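Local coordinates for Non-structural protein NS1 (Murine minute virus, PDB 4R94) that nicks viral DNA at the replication origin through its metal-dependent N-terminal nuclease domain and, in its full-length form, unwinds DNA as an ATP-driven helicase, at residues Asn45-Leu56 against Lys85-Lys96. Residues are numbered along the deposited sequence; the frame is centred on the assembly and turned at random.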
ATOM      1  N   ASN A  45       2.050  -9.142  11.755  1.00 21.07           N
ATOM      2  CA  ASN A  45       0.838  -9.840  11.375  1.00 21.66           C
ATOM      3  C   ASN A  45      -0.097 -10.064  12.562  1.00 23.91           C
ATOM      4  O   ASN A  45      -0.810 -11.057  12.619  1.00 23.74           O
ATOM      5  CB  ASN A  45       1.185 -11.174  10.699  1.00 23.51           C
ATOM      6  CG  ASN A  45       2.058 -12.073  11.571  1.00 26.99           C
ATOM      7  OD1 ASN A  45       2.252 -11.813  12.758  1.00 26.36           O
ATOM      8  ND2 ASN A  45       2.563 -13.155  10.982  1.00 30.72           N
ATOM      9  N   SER A  46      -0.097  -9.126  13.506  1.00 21.53           N
ATOM     10  CA  SER A  46      -0.981  -9.227  14.659  1.00 21.65           C
ATOM     11  C   SER A  46      -2.226  -8.371  14.485  1.00 21.67           C
ATOM     12  O   SER A  46      -2.783  -7.892  15.467  1.00 21.62           O
ATOM     13  CB  SER A  46      -0.247  -8.807  15.938  1.00 28.39           C
ATOM     14  OG  SER A  46       0.824  -9.687  16.227  1.00 26.23           O
ATOM     15  N   TYR A  47      -2.668  -8.203  13.241  1.00 20.65           N
ATOM     16  CA  TYR A  47      -3.800  -7.326  12.931  1.00 18.82           C
ATOM     17  C   TYR A  47      -4.828  -8.044  12.067  1.00 21.07           C
ATOM     18  O   TYR A  47      -5.242  -7.546  11.012  1.00 19.40           O
ATOM     19  CB  TYR A  47      -3.287  -6.055  12.234  1.00 19.98           C
ATOM     20  CG  TYR A  47      -2.275  -5.301  13.063  1.00 19.60           C
ATOM     21  CD1 TYR A  47      -2.686  -4.369  14.016  1.00 19.72           C
ATOM     22  CD2 TYR A  47      -0.913  -5.529  12.911  1.00 19.58           C
ATOM     23  CE1 TYR A  47      -1.771  -3.677  14.792  1.00 19.41           C
ATOM     24  CE2 TYR A  47       0.020  -4.829  13.675  1.00 23.34           C
ATOM     25  CZ  TYR A  47      -0.419  -3.905  14.615  1.00 20.81           C
ATOM     26  OH  TYR A  47       0.496  -3.206  15.381  1.00 22.80           O
ATOM     27  N   LYS A  48      -5.250  -9.219  12.519  1.00 21.70           N
ATOM     28  CA  LYS A  48      -6.026 -10.098  11.660  1.00 21.53           C
ATOM     29  C   LYS A  48      -7.509 -10.153  12.016  1.00 24.36           C
ATOM     30  O   LYS A  48      -8.209 -11.071  11.592  1.00 27.05           O
ATOM     31  CB  LYS A  48      -5.412 -11.507  11.681  1.00 22.96           C
ATOM     32  CG  LYS A  48      -3.980 -11.526  11.126  1.00 23.21           C
ATOM     33  CD  LYS A  48      -3.404 -12.936  11.009  1.00 27.53           C
ATOM     34  CE  LYS A  48      -3.517 -13.706  12.314  1.00 31.20           C
ATOM     35  NZ  LYS A  48      -2.723 -13.116  13.434  1.00 28.56           N
ATOM     36  N   LYS A  49      -8.004  -9.176  12.768  1.00 23.25           N
ATOM     37  CA  LYS A  49      -9.455  -9.033  12.884  1.00 21.67           C
ATOM     38  C   LYS A  49     -10.029  -8.637  11.532  1.00 26.82           C
ATOM     39  O   LYS A  49      -9.490  -7.760  10.836  1.00 30.93           O
ATOM     40  CB  LYS A  49      -9.839  -7.992  13.939  1.00 22.99           C
ATOM     41  CG  LYS A  49      -9.568  -8.388  15.362  1.00 27.75           C
ATOM     42  CD  LYS A  49     -10.299  -7.439  16.306  1.00 26.44           C
ATOM     43  CE  LYS A  49     -10.199  -7.888  17.751  1.00 33.28           C
ATOM     44  NZ  LYS A  49     -10.780  -6.879  18.692  1.00 34.31           N
ATOM     45  N   GLU A  50     -11.098  -9.310  11.124  1.00 28.89           N
ATOM     46  CA  GLU A  50     -11.826  -8.881   9.943  1.00 30.43           C
ATOM     47  C   GLU A  50     -13.024  -8.083  10.419  1.00 30.38           C
ATOM     48  O   GLU A  50     -14.004  -8.635  10.919  1.00 31.98           O
ATOM     49  CB  GLU A  50     -12.241 -10.075   9.083  1.00 33.98           C
ATOM     50  CG  GLU A  50     -11.062 -10.752   8.385  1.00 34.13           C
ATOM     51  CD  GLU A  50     -11.465 -12.037   7.685  1.00 39.26           C
ATOM     52  OE1 GLU A  50     -11.889 -11.973   6.513  1.00 36.82           O
ATOM     53  OE2 GLU A  50     -11.364 -13.111   8.316  1.00 51.43           O
ATOM     54  N   LEU A  51     -12.919  -6.769  10.287  1.00 28.97           N
ATOM     55  CA  LEU A  51     -13.923  -5.870  10.816  1.00 29.02           C
ATOM     56  C   LEU A  51     -15.136  -5.828   9.895  1.00 31.14           C
ATOM     57  O   LEU A  51     -15.009  -5.712   8.679  1.00 28.93           O
ATOM     58  CB  LEU A  51     -13.319  -4.482  11.015  1.00 27.34           C
ATOM     59  CG  LEU A  51     -12.072  -4.541  11.911  1.00 28.43           C
ATOM     60  CD1 LEU A  51     -11.364  -3.185  11.919  1.00 24.68           C
ATOM     61  CD2 LEU A  51     -12.417  -4.986  13.341  1.00 27.31           C
ATOM     62  N   GLN A  52     -16.319  -5.917  10.493  1.00 31.59           N
ATOM     63  CA  GLN A  52     -17.542  -6.154   9.738  1.00 32.94           C
ATOM     64  C   GLN A  52     -18.163  -4.896   9.165  1.00 37.83           C
ATOM     65  O   GLN A  52     -19.378  -4.820   8.982  1.00 39.49           O
ATOM     66  CB  GLN A  52     -18.554  -6.872  10.631  1.00 33.08           C
ATOM     67  CG  GLN A  52     -18.130  -8.285  10.964  1.00 35.31           C
ATOM     68  CD  GLN A  52     -17.845  -9.089   9.713  1.00 41.64           C
ATOM     69  OE1 GLN A  52     -18.748  -9.370   8.923  1.00 44.55           O
ATOM     70  NE2 GLN A  52     -16.582  -9.453   9.516  1.00 34.44           N
ATOM     71  N   GLU A  53     -17.324  -3.906   8.897  1.00 31.73           N
ATOM     72  CA  GLU A  53     -17.742  -2.684   8.234  1.00 32.80           C
ATOM     73  C   GLU A  53     -17.913  -2.989   6.751  1.00 32.91           C
ATOM     74  O   GLU A  53     -17.055  -3.632   6.146  1.00 29.72           O
ATOM     75  CB  GLU A  53     -16.712  -1.576   8.477  1.00 34.15           C
ATOM     76  CG  GLU A  53     -17.220  -0.165   8.237  1.00 38.22           C
ATOM     77  CD  GLU A  53     -17.172   0.227   6.785  1.00 42.27           C
ATOM     78  OE1 GLU A  53     -16.134  -0.030   6.145  1.00 35.46           O
ATOM     79  OE2 GLU A  53     -18.168   0.789   6.278  1.00 48.01           O
ATOM     80  N   ASP A  54     -19.027  -2.556   6.164  1.00 33.61           N
ATOM     81  CA  ASP A  54     -19.365  -2.962   4.798  1.00 34.33           C
ATOM     82  C   ASP A  54     -18.292  -2.606   3.768  1.00 32.62           C
ATOM     83  O   ASP A  54     -17.931  -3.449   2.951  1.00 27.43           O
ATOM     84  CB  ASP A  54     -20.698  -2.347   4.361  1.00 40.16           C
ATOM     85  CG  ASP A  54     -21.894  -3.111   4.898  1.00 48.95           C
ATOM     86  OD1 ASP A  54     -21.731  -4.295   5.275  1.00 48.30           O
ATOM     87  OD2 ASP A  54     -23.000  -2.528   4.938  1.00 57.52           O
ATOM     88  N   GLU A  55     -17.808  -1.365   3.797  1.00 31.31           N
ATOM     89  CA  GLU A  55     -16.806  -0.919   2.829  1.00 30.00           C
ATOM     90  C   GLU A  55     -15.515  -1.713   2.973  1.00 30.01           C
ATOM     91  O   GLU A  55     -14.918  -2.123   1.982  1.00 26.30           O
ATOM     92  CB  GLU A  55     -16.511   0.575   2.977  1.00 37.18           C
ATOM     93  CG  GLU A  55     -15.460   1.078   1.972  1.00 34.65           C
ATOM     94  CD  GLU A  55     -15.226   2.580   2.043  1.00 42.30           C
ATOM     95  OE1 GLU A  55     -15.664   3.215   3.025  1.00 49.39           O
ATOM     96  OE2 GLU A  55     -14.599   3.129   1.110  1.00 46.46           O
ATOM     97  N   LEU A  56     -15.090  -1.916   4.214  1.00 27.03           N
ATOM     98  CA  LEU A  56     -13.899  -2.701   4.511  1.00 22.10           C
ATOM     99  C   LEU A  56     -14.017  -4.125   3.975  1.00 25.55           C
ATOM    100  O   LEU A  56     -13.089  -4.651   3.361  1.00 22.17           O
ATOM    101  CB  LEU A  56     -13.663  -2.724   6.014  1.00 27.71           C
ATOM    102  CG  LEU A  56     -12.244  -2.720   6.549  1.00 30.75           C
ATOM    103  CD1 LEU A  56     -11.354  -1.654   5.850  1.00 19.85           C
ATOM    104  CD2 LEU A  56     -12.314  -2.481   8.048  1.00 27.20           C
ATOM    105  N   LYS A  85      -3.669 -13.642   4.244  1.00 22.31           N
ATOM    106  CA  LYS A  85      -4.794 -13.042   4.943  1.00 23.83           C
ATOM    107  C   LYS A  85      -4.453 -11.658   5.481  1.00 20.25           C
ATOM    108  O   LYS A  85      -5.243 -10.717   5.345  1.00 19.00           O
ATOM    109  CB  LYS A  85      -5.249 -13.930   6.090  1.00 24.50           C
ATOM    110  CG  LYS A  85      -6.593 -13.511   6.652  1.00 32.06           C
ATOM    111  CD  LYS A  85      -7.341 -14.714   7.179  1.00 40.56           C
ATOM    112  CE  LYS A  85      -8.842 -14.469   7.200  1.00 47.14           C
ATOM    113  NZ  LYS A  85      -9.473 -14.535   5.852  1.00 37.41           N
ATOM    114  N   GLN A  86      -3.287 -11.531   6.097  1.00 19.34           N
ATOM    115  CA  GLN A  86      -2.935 -10.243   6.680  1.00 19.62           C
ATOM    116  C   GLN A  86      -2.728  -9.196   5.595  1.00 19.10           C
ATOM    117  O   GLN A  86      -3.116  -8.028   5.778  1.00 17.85           O
ATOM    118  CB  GLN A  86      -1.699 -10.364   7.569  1.00 19.19           C
ATOM    119  CG  GLN A  86      -1.269  -9.036   8.213  1.00 19.56           C
ATOM    120  CD  GLN A  86      -2.255  -8.556   9.268  1.00 20.54           C
ATOM    121  OE1 GLN A  86      -2.103  -8.867  10.450  1.00 19.35           O
ATOM    122  NE2 GLN A  86      -3.277  -7.798   8.842  1.00 17.82           N
ATOM    123  N   VAL A  87      -2.123  -9.594   4.476  1.00 16.33           N
ATOM    124  CA  VAL A  87      -1.905  -8.636   3.377  1.00 16.82           C
ATOM    125  C   VAL A  87      -3.254  -8.168   2.807  1.00 18.02           C
ATOM    126  O   VAL A  87      -3.428  -6.981   2.501  1.00 18.32           O
ATOM    127  CB  VAL A  87      -1.040  -9.236   2.268  1.00 18.54           C
ATOM    128  CG1 VAL A  87      -1.069  -8.357   1.026  1.00 21.22           C
ATOM    129  CG2 VAL A  87       0.399  -9.400   2.764  1.00 18.45           C
ATOM    130  N   PHE A  88      -4.218  -9.081   2.694  1.00 19.50           N
ATOM    131  CA  PHE A  88      -5.549  -8.708   2.202  1.00 17.56           C
ATOM    132  C   PHE A  88      -6.226  -7.717   3.148  1.00 17.68           C
ATOM    133  O   PHE A  88      -6.817  -6.721   2.716  1.00 17.74           O
ATOM    134  CB  PHE A  88      -6.454  -9.934   2.035  1.00 19.71           C
ATOM    135  CG  PHE A  88      -5.928 -10.945   1.066  1.00 21.05           C
ATOM    136  CD1 PHE A  88      -5.011 -10.575   0.087  1.00 21.72           C
ATOM    137  CD2 PHE A  88      -6.345 -12.264   1.138  1.00 24.18           C
ATOM    138  CE1 PHE A  88      -4.522 -11.513  -0.805  1.00 27.29           C
ATOM    139  CE2 PHE A  88      -5.860 -13.204   0.244  1.00 24.83           C
ATOM    140  CZ  PHE A  88      -4.952 -12.830  -0.721  1.00 28.52           C
ATOM    141  N   ILE A  89      -6.146  -8.005   4.443  1.00 15.91           N
ATOM    142  CA  ILE A  89      -6.649  -7.084   5.443  1.00 16.45           C
ATOM    143  C   ILE A  89      -5.941  -5.731   5.331  1.00 14.94           C
ATOM    144  O   ILE A  89      -6.597  -4.711   5.315  1.00 16.26           O
ATOM    145  CB  ILE A  89      -6.492  -7.658   6.856  1.00 16.74           C
ATOM    146  CG1 ILE A  89      -7.474  -8.834   7.023  1.00 19.48           C
ATOM    147  CG2 ILE A  89      -6.743  -6.574   7.908  1.00 17.79           C
ATOM    148  CD1 ILE A  89      -7.281  -9.633   8.295  1.00 22.46           C
ATOM    149  N   PHE A  90      -4.615  -5.715   5.244  1.00 16.40           N
ATOM    150  CA  PHE A  90      -3.929  -4.422   5.169  1.00 15.76           C
ATOM    151  C   PHE A  90      -4.317  -3.656   3.903  1.00 17.42           C
ATOM    152  O   PHE A  90      -4.425  -2.430   3.930  1.00 16.47           O
ATOM    153  CB  PHE A  90      -2.413  -4.602   5.228  1.00 14.00           C
ATOM    154  CG  PHE A  90      -1.875  -4.860   6.603  1.00 15.36           C
ATOM    155  CD1 PHE A  90      -2.503  -4.346   7.740  1.00 17.61           C
ATOM    156  CD2 PHE A  90      -0.715  -5.610   6.763  1.00 18.50           C
ATOM    157  CE1 PHE A  90      -1.981  -4.588   9.019  1.00 20.67           C
ATOM    158  CE2 PHE A  90      -0.189  -5.831   8.029  1.00 19.06           C
ATOM    159  CZ  PHE A  90      -0.821  -5.329   9.154  1.00 19.34           C
ATOM    160  N   ASP A  91      -4.549  -4.367   2.799  1.00 17.53           N
ATOM    161  CA  ASP A  91      -4.961  -3.682   1.564  1.00 15.85           C
ATOM    162  C   ASP A  91      -6.260  -2.936   1.811  1.00 17.86           C
ATOM    163  O   ASP A  91      -6.390  -1.764   1.452  1.00 17.45           O
ATOM    164  CB  ASP A  91      -5.118  -4.671   0.407  1.00 15.92           C
ATOM    165  CG  ASP A  91      -5.140  -3.984  -0.947  1.00 17.97           C
ATOM    166  OD1 ASP A  91      -4.139  -3.317  -1.288  1.00 18.19           O
ATOM    167  OD2 ASP A  91      -6.166  -4.110  -1.659  1.00 21.04           O
ATOM    168  N   SER A  92      -7.202  -3.594   2.488  1.00 16.04           N
ATOM    169  CA  SER A  92      -8.466  -2.927   2.793  1.00 16.06           C
ATOM    170  C   SER A  92      -8.270  -1.736   3.732  1.00 16.27           C
ATOM    171  O   SER A  92      -8.900  -0.704   3.534  1.00 17.73           O
ATOM    172  CB  SER A  92      -9.510  -3.921   3.378  1.00 15.83           C
ATOM    173  OG  SER A  92      -9.222  -4.328   4.712  1.00 18.90           O
ATOM    174  N   LEU A  93      -7.407  -1.870   4.746  1.00 16.44           N
ATOM    175  CA  LEU A  93      -7.191  -0.793   5.710  1.00 14.93           C
ATOM    176  C   LEU A  93      -6.468   0.417   5.109  1.00 16.36           C
ATOM    177  O   LEU A  93      -6.822   1.571   5.417  1.00 15.95           O
ATOM    178  CB  LEU A  93      -6.406  -1.302   6.925  1.00 15.53           C
ATOM    179  CG  LEU A  93      -7.113  -2.361   7.783  1.00 16.69           C
ATOM    180  CD1 LEU A  93      -6.175  -2.750   8.912  1.00 20.91           C
ATOM    181  CD2 LEU A  93      -8.467  -1.875   8.332  1.00 21.04           C
ATOM    182  N   VAL A  94      -5.445   0.154   4.298  1.00 16.17           N
ATOM    183  CA  VAL A  94      -4.738   1.218   3.600  1.00 15.08           C
ATOM    184  C   VAL A  94      -5.714   2.028   2.747  1.00 17.48           C
ATOM    185  O   VAL A  94      -5.763   3.268   2.836  1.00 17.38           O
ATOM    186  CB  VAL A  94      -3.610   0.653   2.725  1.00 16.18           C
ATOM    187  CG1 VAL A  94      -3.033   1.752   1.826  1.00 15.27           C
ATOM    188  CG2 VAL A  94      -2.504   0.072   3.624  1.00 17.42           C
ATOM    189  N   LYS A  95      -6.517   1.324   1.953  1.00 16.41           N
ATOM    190  CA  LYS A  95      -7.461   2.004   1.082  1.00 18.46           C
ATOM    191  C   LYS A  95      -8.530   2.744   1.870  1.00 18.49           C
ATOM    192  O   LYS A  95      -8.907   3.853   1.483  1.00 19.23           O
ATOM    193  CB  LYS A  95      -8.071   1.012   0.099  1.00 19.46           C
ATOM    194  CG  LYS A  95      -7.024   0.579  -0.911  1.00 19.10           C
ATOM    195  CD  LYS A  95      -7.471  -0.529  -1.820  1.00 20.15           C
ATOM    196  CE  LYS A  95      -6.339  -0.817  -2.816  1.00 19.40           C
ATOM    197  NZ  LYS A  95      -6.691  -1.950  -3.718  1.00 18.82           N
ATOM    198  N   LYS A  96      -8.997   2.161   2.980  1.00 16.72           N
ATOM    199  CA  LYS A  96      -9.936   2.867   3.856  1.00 19.02           C
ATOM    200  C   LYS A  96      -9.342   4.208   4.288  1.00 20.73           C
ATOM    201  O   LYS A  96     -10.033   5.221   4.275  1.00 19.67           O
ATOM    202  CB  LYS A  96     -10.298   2.034   5.088  1.00 20.62           C
ATOM    203  CG  LYS A  96     -11.384   2.666   5.941  1.00 24.24           C
ATOM    204  CD  LYS A  96     -12.727   2.529   5.260  1.00 29.99           C
ATOM    205  CE  LYS A  96     -13.850   3.054   6.155  1.00 34.91           C
ATOM    206  NZ  LYS A  96     -15.169   2.824   5.529  1.00 40.95           N
TER
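Gln86 grips the backbone of Tyr47 with both ends of its amide, tying the loop that leads into helix 54-70 to helix 81-104 in the HUH-type nickase domain of NS1. Tyr47 N gives its hydrogen to Gln86 OE1 at 2.9 Å, in the carbonyl plane, while Gln86 NE2 donates to Tyr47 O, 2.9 Å away, from well above the plane of that carbonyl. The bend at chi2 of Gln86 (69°) turns its amide so that Gln86 NE2 also sits over the centre of the Phe90 ring, 3.4 Å above its plane. Tyr47 CD2 meets the edge of the same ring at Phe90 CZ (3.8 Å), the two ring planes inclined at 48°. Ile89 CD1 presses on Lys48 CA, and nearby Glu50 OE2 forms a long salt bridge to Lys85 NZ; Glu50 OE1 is bonded to Gln60. At the far end, Leu56 lays CD1 against Ser92 O and OG and against Leu93 CD2, and Trp156 of helix 142-160 also touches Leu56. Beyond it, Lys96 NZ enters a salt-bridge network with Glu53 and Glu55. Phe90 stacks on Trp126, its side chain about 9 Å from that of the metal ligand His127. Glu53 is the N-cap of helix 54-70: its OE1 accepts from Leu56 N at 2.9 Å and, weakly, from Lys96 NZ, whose shorter bond runs 2.6 Å to Glu55 OE1 from above the carboxylate plane.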